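Local coordinates for protein putative thioesterase II (Thermobifida fusca, PDB 3BBJ) that probably hydrolyses the thioester bond of acyl-CoA-type substrates, with two hotdog domains in one chain, at residues N37-T43 against P196-D200; I126-C132 against L174-V178. The contacts are given in a common frame with arbitrary orientation. Residues are numbered along the deposited sequence.

How the contacts relate
From the N terminus the chain passes helix 7-11 and strands 14-18 and 21-26 before reaching 37-43, made up of the N-cap Asn37 and the start of helix 38-51. Strands 57-65 to 99-109 complete the N-terminal hotdog half. In the C-terminal half, 126-132, in the loop before the short strand 133-134, is met by 174-178 of strand 173-180, 42 residues on from its end: contact 2 closes this local loop. Helix 191-198 follows and brings 196-200 back onto 37-43, so contact 1 closes a much longer loop that encloses the whole of contact 2. Contact 1 joins the two halves near the chain's centre; contact 2 lies at the surface, the two centres about 21 Å apart.

Contact 1 (N37-T43 against P196-D200); sequences NGGYLMT and PLAVD
Helix 38-51 starts after the N-cap Asn37, whose OD1 accepts from Tyr40 N at 3.0 Å, and its bare first turn lies against 196-200, which includes part of helix 191-198. Gly39 is the hollow, filled by the backbone of Pro196 and Leu197: Gly39 CA is 3.4 Å from Pro196 O and 3.9 Å from Leu197 CA, and a CB would clash. Asp200 (chi1 t) turns back: OD2 accepts from Gly39 N at 3.0 Å, while Asn37 ND2 (chi1 t) donates to Asp200 O at 3.1 Å. Each helix belongs to a different hotdog half, so this buried contact joins the two domains of a double-hotdog chain. Leu197 CD1 pushes up to 3.1 Å from Asn37 OD1. Selenomethionine Met42 (m, t, p), beside Leu220 and Trp222, lies along Pro196, CB to CB 3.9 Å, with Met42 CE 3.1 Å from Pro196 O and 3.6 Å from Val199 CG2. Thr43 OG1 bonds to Gly39 O at 3.1 Å and rests 3.6 Å from Pro196 CG.

Contact 2 (I126-C132 against L174-V178); sequences IPPQHQC and LCGYV
This is a surface contact in the C-terminal hotdog half: a folded loop holds one tyrosine of a sheet strand and leads into strand 133-134, outermost on that side of the antiparallel sheet within this chain, so the tyrosine fastens the loop at this edge. Residues 174-178 are extended in strand 173-180; 126-132 runs extended through Ile126, Pro127 and Pro128, then turns with helical backbone angles at 129-131, where Gln131 N bonds to Pro128 O at 3.0 Å and Cys132 N to Gln129 O at 3.1 Å. The closest CA pairs, Ile126 with Gly176 and Gln129 with Tyr177, are both 6.5 Å apart. Tyr177 (chi1 m, chi2 78°) points into the loop, and its OH donates to Pro127 O at 2.7 Å. Gln129 (t, t) lays its CB over the ring face, 3.9 Å from the centroid, a CH-pi contact; Cys132 SG meets the ring edge, 3.6 Å from Tyr177 CE1, a sulfur-aromatic contact. Ile126 (m, t) lies across three strand residues: CG2 is 4.0 Å from both Tyr177 CE1 and Gly176 N, and CD1 3.8 Å from Cys175 CB. Gly176 has phi 151° and psi -148°, at which a CB would run into the carbonyl of Cys175. Gln129 NE2 bonds to Asp154 of strand 151-155, which, like strand 233-243, pairs antiparallel with 173-180; Leu174 packs on helix 157-163.

Contact 1 (N37-T43 against P196-D200)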
# COMPACT_ATOMS: atom_id res chain seq x y z
N ASN A 37 7.19 14.53 -11.83
CA ASN A 37 6.48 13.26 -11.71
C ASN A 37 6.93 12.52 -10.41
O ASN A 37 8.13 12.48 -10.08
CB ASN A 37 6.74 12.41 -12.96
CG ASN A 37 6.34 10.95 -12.78
OD1 ASN A 37 7.18 10.11 -12.45
ND2 ASN A 37 5.07 10.65 -12.99
N GLY A 38 5.95 11.95 -9.69
CA GLY A 38 6.19 11.28 -8.42
C GLY A 38 7.09 10.06 -8.54
O GLY A 38 7.98 9.86 -7.72
N GLY A 39 6.87 9.24 -9.57
CA GLY A 39 7.67 8.05 -9.80
C GLY A 39 9.15 8.33 -10.00
O GLY A 39 10.00 7.52 -9.62
N TYR A 40 9.45 9.47 -10.61
CA TYR A 40 10.84 9.87 -10.80
C TYR A 40 11.52 10.16 -9.46
O TYR A 40 12.66 9.77 -9.25
CB TYR A 40 10.91 11.09 -11.75
CG TYR A 40 12.29 11.72 -11.84
CD1 TYR A 40 13.35 11.06 -12.46
CD2 TYR A 40 12.53 12.98 -11.30
CE1 TYR A 40 14.59 11.65 -12.53
CE2 TYR A 40 13.77 13.57 -11.37
CZ TYR A 40 14.80 12.91 -11.98
OH TYR A 40 16.04 13.53 -12.05
N LEU A 41 10.80 10.81 -8.55
CA LEU A 41 11.31 11.11 -7.22
C LEU A 41 11.45 9.83 -6.39
O LEU A 41 12.32 9.74 -5.51
CB LEU A 41 10.38 12.09 -6.49
CG LEU A 41 9.96 13.39 -7.20
CD1 LEU A 41 9.12 14.18 -6.25
CD2 LEU A 41 11.16 14.24 -7.67
N MSE A 42 10.59 8.85 -6.67
CA MSE A 42 10.70 7.54 -6.02
C MSE A 42 11.98 6.80 -6.42
O MSE A 42 12.66 6.21 -5.58
CB MSE A 42 9.47 6.69 -6.32
CG MSE A 42 8.27 7.07 -5.40
SE MSE A 42 6.53 6.43 -5.97
CE MSE A 42 7.05 4.67 -6.60
N THR A 43 12.30 6.87 -7.71
CA THR A 43 13.45 6.22 -8.31
C THR A 43 14.74 6.68 -7.65
O THR A 43 15.64 5.89 -7.34
CB THR A 43 13.49 6.53 -9.84
OG1 THR A 43 12.41 5.84 -10.49
CG2 THR A 43 14.79 6.11 -10.45
N PRO A 196 10.00 1.78 -9.88
CA PRO A 196 9.36 2.88 -9.13
C PRO A 196 8.81 4.02 -10.00
O PRO A 196 7.80 4.66 -9.63
CB PRO A 196 10.46 3.38 -8.18
CG PRO A 196 11.76 2.77 -8.68
CD PRO A 196 11.40 1.55 -9.48
N LEU A 197 9.44 4.26 -11.16
CA LEU A 197 8.89 5.22 -12.12
C LEU A 197 7.73 4.60 -12.89
O LEU A 197 6.68 5.23 -13.08
CB LEU A 197 9.96 5.71 -13.12
CG LEU A 197 9.47 6.61 -14.28
CD1 LEU A 197 8.71 7.81 -13.78
CD2 LEU A 197 10.62 7.08 -15.14
N ALA A 198 7.92 3.37 -13.34
CA ALA A 198 6.91 2.62 -14.11
C ALA A 198 5.55 2.60 -13.43
O ALA A 198 4.54 2.85 -14.07
CB ALA A 198 7.40 1.21 -14.37
N VAL A 199 5.52 2.35 -12.13
CA VAL A 199 4.26 2.25 -11.40
C VAL A 199 3.46 3.57 -11.41
O VAL A 199 2.26 3.56 -11.14
CB VAL A 199 4.47 1.81 -9.91
CG1 VAL A 199 5.31 0.57 -9.80
CG2 VAL A 199 5.14 2.90 -9.11
N ASP A 200 4.15 4.68 -11.67
CA ASP A 200 3.55 6.02 -11.74
C ASP A 200 3.75 6.66 -13.11
O ASP A 200 3.68 7.87 -13.23
CB ASP A 200 4.16 6.96 -10.68
CG ASP A 200 3.33 8.23 -10.47
OD1 ASP A 200 2.08 8.16 -10.50
OD2 ASP A 200 3.92 9.30 -10.24

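Contact 2 (I126-C132 against L174-V178)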
# COMPACT_ATOMS: atom_id res chain seq x y z
N ILE A 126 -3.86 -9.58 -22.09
CA ILE A 126 -3.51 -8.30 -22.69
C ILE A 126 -3.04 -8.57 -24.12
O ILE A 126 -2.24 -9.47 -24.33
CB ILE A 126 -2.39 -7.56 -21.93
CG1 ILE A 126 -2.76 -7.38 -20.45
CG2 ILE A 126 -2.11 -6.22 -22.59
CD1 ILE A 126 -1.83 -6.46 -19.68
N PRO A 127 -3.56 -7.81 -25.11
CA PRO A 127 -3.15 -7.99 -26.49
C PRO A 127 -1.65 -7.82 -26.65
O PRO A 127 -1.04 -7.07 -25.89
CB PRO A 127 -3.86 -6.87 -27.22
CG PRO A 127 -5.00 -6.49 -26.37
CD PRO A 127 -4.58 -6.75 -24.98
N PRO A 128 -1.04 -8.50 -27.63
CA PRO A 128 0.39 -8.29 -27.89
C PRO A 128 0.74 -6.83 -28.13
O PRO A 128 -0.10 -6.06 -28.60
CB PRO A 128 0.65 -9.12 -29.14
CG PRO A 128 -0.42 -10.15 -29.16
CD PRO A 128 -1.62 -9.52 -28.53
N GLN A 129 1.98 -6.46 -27.81
CA GLN A 129 2.44 -5.09 -27.97
C GLN A 129 2.24 -4.56 -29.40
O GLN A 129 1.93 -3.38 -29.59
CB GLN A 129 3.92 -4.99 -27.58
CG GLN A 129 4.43 -3.57 -27.40
CD GLN A 129 5.85 -3.52 -26.91
OE1 GLN A 129 6.57 -4.49 -27.01
NE2 GLN A 129 6.26 -2.37 -26.37
N HIS A 130 2.39 -5.44 -30.40
CA HIS A 130 2.24 -5.04 -31.80
C HIS A 130 0.80 -4.68 -32.16
O HIS A 130 0.57 -3.88 -33.06
CB HIS A 130 2.83 -6.09 -32.75
CG HIS A 130 1.98 -7.33 -32.92
ND1 HIS A 130 2.28 -8.52 -32.29
CD2 HIS A 130 0.88 -7.56 -33.67
CE1 HIS A 130 1.38 -9.43 -32.64
NE2 HIS A 130 0.52 -8.87 -33.47
N GLN A 131 -0.18 -5.26 -31.45
CA GLN A 131 -1.59 -4.91 -31.67
C GLN A 131 -2.01 -3.66 -30.89
O GLN A 131 -3.12 -3.16 -31.07
CB GLN A 131 -2.52 -6.07 -31.30
CG GLN A 131 -2.44 -7.27 -32.24
CD GLN A 131 -3.32 -8.42 -31.78
OE1 GLN A 131 -4.45 -8.22 -31.30
NE2 GLN A 131 -2.81 -9.64 -31.91
N CYS A 132 -1.12 -3.17 -30.03
CA CYS A 132 -1.40 -2.01 -29.18
C CYS A 132 -1.09 -0.71 -29.92
O CYS A 132 -0.35 -0.70 -30.91
CB CYS A 132 -0.60 -2.07 -27.87
SG CYS A 132 -1.11 -3.38 -26.76
N LEU A 174 -7.10 0.26 -17.59
CA LEU A 174 -6.16 0.50 -18.68
C LEU A 174 -5.16 -0.64 -18.69
O LEU A 174 -4.84 -1.19 -17.65
CB LEU A 174 -5.44 1.85 -18.54
CG LEU A 174 -6.32 3.09 -18.63
CD1 LEU A 174 -5.60 4.32 -18.06
CD2 LEU A 174 -6.75 3.34 -20.07
N CYS A 175 -4.70 -1.01 -19.87
CA CYS A 175 -3.63 -1.98 -19.98
C CYS A 175 -2.84 -1.82 -21.26
O CYS A 175 -3.22 -1.09 -22.19
CB CYS A 175 -4.16 -3.41 -19.86
SG CYS A 175 -5.23 -3.88 -21.19
N GLY A 176 -1.70 -2.48 -21.30
CA GLY A 176 -0.82 -2.35 -22.41
C GLY A 176 0.60 -2.57 -21.95
O GLY A 176 0.84 -3.35 -21.04
N TYR A 177 1.53 -1.88 -22.59
CA TYR A 177 2.95 -2.02 -22.32
C TYR A 177 3.58 -0.66 -22.04
O TYR A 177 3.18 0.36 -22.61
CB TYR A 177 3.62 -2.72 -23.50
CG TYR A 177 2.99 -4.06 -23.78
CD1 TYR A 177 1.78 -4.14 -24.46
CD2 TYR A 177 3.57 -5.25 -23.33
CE1 TYR A 177 1.16 -5.34 -24.69
CE2 TYR A 177 2.96 -6.48 -23.56
CZ TYR A 177 1.75 -6.52 -24.25
OH TYR A 177 1.13 -7.71 -24.49
N VAL A 178 4.56 -0.65 -21.15
CA VAL A 178 5.28 0.57 -20.80
C VAL A 178 6.76 0.30 -20.67
O VAL A 178 7.17 -0.80 -20.26
CB VAL A 178 4.79 1.14 -19.47
CG1 VAL A 178 4.94 0.10 -18.27
CG2 VAL A 178 5.49 2.46 -19.18